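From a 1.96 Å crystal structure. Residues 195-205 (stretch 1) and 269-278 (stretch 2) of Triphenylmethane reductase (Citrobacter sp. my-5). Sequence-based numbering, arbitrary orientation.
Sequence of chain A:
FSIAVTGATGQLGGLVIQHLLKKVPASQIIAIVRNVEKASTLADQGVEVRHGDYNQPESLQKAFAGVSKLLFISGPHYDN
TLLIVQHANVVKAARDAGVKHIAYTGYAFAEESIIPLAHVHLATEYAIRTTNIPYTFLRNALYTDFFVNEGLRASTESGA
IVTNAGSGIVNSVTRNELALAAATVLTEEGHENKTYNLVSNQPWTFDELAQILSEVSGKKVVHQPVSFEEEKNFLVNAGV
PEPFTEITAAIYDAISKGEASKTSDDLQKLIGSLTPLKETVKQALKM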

# COMPACT_ATOMS: atom_id res chain seq x y z
N THR A 195 0.24 7.18 -14.60
CA THR A 195 0.34 5.73 -14.52
C THR A 195 0.26 5.22 -15.95
O THR A 195 -0.61 5.65 -16.72
CB THR A 195 -0.78 5.10 -13.60
OG1 THR A 195 -0.68 5.63 -12.27
CG2 THR A 195 -0.68 3.59 -13.52
N TYR A 196 1.18 4.32 -16.32
CA TYR A 196 1.14 3.66 -17.62
C TYR A 196 1.02 2.17 -17.40
O TYR A 196 1.72 1.62 -16.55
CB TYR A 196 2.41 3.96 -18.44
CG TYR A 196 2.56 5.41 -18.76
CD1 TYR A 196 1.67 6.06 -19.61
CD2 TYR A 196 3.58 6.16 -18.18
CE1 TYR A 196 1.79 7.45 -19.88
CE2 TYR A 196 3.71 7.52 -18.43
CZ TYR A 196 2.82 8.15 -19.28
OH TYR A 196 2.98 9.49 -19.52
N ASN A 197 0.14 1.51 -18.14
CA ASN A 197 0.10 0.04 -18.12
C ASN A 197 0.87 -0.43 -19.35
O ASN A 197 0.39 -0.33 -20.46
CB ASN A 197 -1.36 -0.48 -18.08
CG ASN A 197 -2.06 -0.18 -16.76
OD1 ASN A 197 -1.79 -0.81 -15.72
ND2 ASN A 197 -2.99 0.76 -16.81
N LEU A 198 2.11 -0.88 -19.12
CA LEU A 198 3.08 -1.15 -20.17
C LEU A 198 3.02 -2.62 -20.59
O LEU A 198 3.74 -3.47 -20.06
CB LEU A 198 4.50 -0.70 -19.73
CG LEU A 198 4.66 0.79 -19.35
CD1 LEU A 198 6.05 1.11 -18.75
CD2 LEU A 198 4.37 1.74 -20.55
N VAL A 199 2.14 -2.89 -21.55
CA VAL A 199 1.84 -4.24 -22.00
C VAL A 199 1.74 -4.25 -23.53
O VAL A 199 1.75 -3.19 -24.20
CB VAL A 199 0.51 -4.78 -21.39
CG1 VAL A 199 0.49 -4.70 -19.87
CG2 VAL A 199 -0.69 -4.04 -21.95
N SER A 200 1.59 -5.44 -24.08
CA SER A 200 1.46 -5.61 -25.53
C SER A 200 0.03 -5.40 -25.97
O SER A 200 -0.89 -5.85 -25.30
CB SER A 200 1.83 -7.03 -25.92
OG SER A 200 1.82 -7.19 -27.32
N ASN A 201 -0.16 -4.76 -27.12
CA ASN A 201 -1.47 -4.77 -27.78
C ASN A 201 -1.52 -5.77 -28.95
O ASN A 201 -2.34 -5.65 -29.86
CB ASN A 201 -1.88 -3.35 -28.20
CG ASN A 201 -0.84 -2.65 -29.04
OD1 ASN A 201 0.13 -3.26 -29.53
ND2 ASN A 201 -1.00 -1.34 -29.20
N GLN A 202 -0.62 -6.75 -28.90
CA GLN A 202 -0.64 -7.91 -29.79
C GLN A 202 -0.35 -9.18 -28.97
O GLN A 202 0.71 -9.80 -29.10
CB GLN A 202 0.37 -7.76 -30.93
CG GLN A 202 0.10 -6.58 -31.85
CD GLN A 202 1.13 -6.50 -32.95
OE1 GLN A 202 2.24 -5.96 -32.75
NE2 GLN A 202 0.79 -7.06 -34.11
N PRO A 203 -1.31 -9.58 -28.13
CA PRO A 203 -1.10 -10.71 -27.23
C PRO A 203 -1.05 -12.05 -27.99
O PRO A 203 -1.42 -12.11 -29.17
CB PRO A 203 -2.32 -10.65 -26.29
CG PRO A 203 -3.40 -9.92 -27.10
CD PRO A 203 -2.67 -8.99 -28.02
N TRP A 204 -0.60 -13.09 -27.30
CA TRP A 204 -0.34 -14.40 -27.90
C TRP A 204 -0.81 -15.49 -26.95
O TRP A 204 -1.19 -15.23 -25.81
CB TRP A 204 1.17 -14.54 -28.20
CG TRP A 204 2.10 -14.24 -27.00
CD1 TRP A 204 2.57 -13.02 -26.63
CD2 TRP A 204 2.71 -15.19 -26.10
NE1 TRP A 204 3.40 -13.13 -25.55
CE2 TRP A 204 3.52 -14.45 -25.20
CE3 TRP A 204 2.65 -16.58 -25.97
CZ2 TRP A 204 4.26 -15.06 -24.17
CZ3 TRP A 204 3.37 -17.19 -24.95
CH2 TRP A 204 4.17 -16.43 -24.05
N THR A 205 -0.82 -16.73 -27.44
CA THR A 205 -1.18 -17.85 -26.61
C THR A 205 -0.02 -18.82 -26.74
O THR A 205 0.85 -18.67 -27.64
CB THR A 205 -2.49 -18.51 -27.10
OG1 THR A 205 -2.34 -18.92 -28.46
CG2 THR A 205 -3.69 -17.51 -26.99
N LYS A 269 2.58 3.68 -27.65
CA LYS A 269 2.60 5.14 -27.75
C LYS A 269 3.90 5.77 -27.25
O LYS A 269 4.40 6.73 -27.83
CB LYS A 269 1.38 5.76 -27.06
CG LYS A 269 0.11 5.48 -27.84
CD LYS A 269 -1.14 6.03 -27.18
CE LYS A 269 -2.22 6.13 -28.24
NZ LYS A 269 -3.57 5.86 -27.67
N LEU A 270 4.46 5.20 -26.20
CA LEU A 270 5.70 5.69 -25.59
C LEU A 270 6.97 5.38 -26.41
O LEU A 270 7.87 6.23 -26.53
CB LEU A 270 5.85 5.07 -24.20
CG LEU A 270 6.18 5.86 -22.93
CD1 LEU A 270 7.19 6.97 -23.15
CD2 LEU A 270 4.92 6.43 -22.32
N ILE A 271 7.06 4.15 -26.93
CA ILE A 271 8.30 3.68 -27.57
C ILE A 271 8.21 3.37 -29.08
O ILE A 271 9.24 3.04 -29.69
CB ILE A 271 8.93 2.48 -26.81
CG1 ILE A 271 8.09 1.20 -26.99
CG2 ILE A 271 9.15 2.82 -25.32
CD1 ILE A 271 8.82 -0.07 -26.62
N GLY A 272 7.03 3.51 -29.68
CA GLY A 272 6.79 3.12 -31.08
C GLY A 272 6.52 1.63 -31.23
O GLY A 272 6.09 0.99 -30.29
N SER A 273 6.77 1.08 -32.42
CA SER A 273 6.47 -0.32 -32.75
C SER A 273 7.08 -1.30 -31.77
O SER A 273 8.22 -1.11 -31.34
CB SER A 273 6.98 -0.68 -34.15
OG SER A 273 6.26 0.00 -35.15
N LEU A 274 6.32 -2.34 -31.43
CA LEU A 274 6.75 -3.39 -30.52
C LEU A 274 7.40 -4.52 -31.31
O LEU A 274 7.09 -4.74 -32.47
CB LEU A 274 5.56 -3.96 -29.74
CG LEU A 274 4.68 -2.98 -28.94
CD1 LEU A 274 3.50 -3.69 -28.28
CD2 LEU A 274 5.51 -2.17 -27.93
N THR A 275 8.29 -5.25 -30.65
CA THR A 275 9.04 -6.34 -31.25
C THR A 275 8.11 -7.53 -31.40
O THR A 275 7.54 -7.98 -30.42
CB THR A 275 10.21 -6.72 -30.35
OG1 THR A 275 11.01 -5.55 -30.15
CG2 THR A 275 11.06 -7.83 -30.97
N PRO A 276 7.96 -8.04 -32.64
CA PRO A 276 7.15 -9.21 -32.90
C PRO A 276 7.66 -10.41 -32.09
O PRO A 276 8.87 -10.59 -31.94
CB PRO A 276 7.39 -9.47 -34.39
CG PRO A 276 7.76 -8.15 -34.94
CD PRO A 276 8.59 -7.53 -33.87
N LEU A 277 6.74 -11.23 -31.60
CA LEU A 277 7.11 -12.44 -30.84
C LEU A 277 8.10 -13.31 -31.60
O LEU A 277 9.05 -13.85 -31.02
CB LEU A 277 5.85 -13.23 -30.48
CG LEU A 277 5.98 -14.43 -29.54
CD1 LEU A 277 6.51 -14.02 -28.13
CD2 LEU A 277 4.59 -15.05 -29.44
N LYS A 278 7.89 -13.44 -32.91
CA LYS A 278 8.77 -14.28 -33.74
C LYS A 278 10.23 -13.81 -33.70
O LYS A 278 11.14 -14.65 -33.67
CB LYS A 278 8.28 -14.36 -35.20
CG LYS A 278 8.98 -15.48 -35.97
CD LYS A 278 8.64 -15.52 -37.46
CE LYS A 278 7.18 -15.83 -37.69
NZ LYS A 278 6.77 -17.17 -37.15

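How does the strand at the start of stretch 1 meet the other segment? Tyr196 points its CA-to-CB bond toward stretch 2 and offers a ring face to Leu270, in the last turn of a helix. Leu270 CD2 lies 4.0 Å from the centroid of the Tyr196 ring, only 7° off the ring normal, so the methyl sits almost squarely over the ring in a CH-pi contact. The closest atoms are Tyr196 CZ and Leu270 CD2, 4.1 Å apart. The neighbours Thr195 and Asn197 make no contact, as expected where side chains alternate along a strand.

What takes over once the strand ends? From Val199 to Asn201 the partner is Leu274, whose CD1 methyl reaches a largely backbone and polar surface. Leu274 CD1 lies 3.9 Å from Ser200 CA and 3.6 Å from Asn201 OD1. These are packing contacts, and no hydrogen bond crosses between the stretches. The Ser200 hydroxyl has a partner within its own loop, and another elsewhere in the structure: Gln202 N donates to Ser200 OG at 2.9 Å, with an angle of 156° at the hydrogen, tying the turn together beside the leucine.

How does the contact close at Trp204? After Pro203, which points away, Trp204 turns back toward stretch 2 and meets Leu277, in the first turn of the next helix. Leu277 CD2 lies 3.6 Å from Trp204 CG and 3.9 Å from the centroid of the five-membered ring, 26° off its normal. This is again a methyl over an aromatic face, though the methyl lies further off the ring normal than at Tyr196.

What does the whole pattern imply? The two stretches run in nearly the same direction, 16° apart, so Leu270, Leu274 and Leu277 meet successive parts of stretch 1 in order. The contact buries 331 Å², summed over both sides, and consists of two leucine methyls over aromatic faces with a third, Leu274 CD1, packed between them in sequence against the Val199 to Asn201 loop.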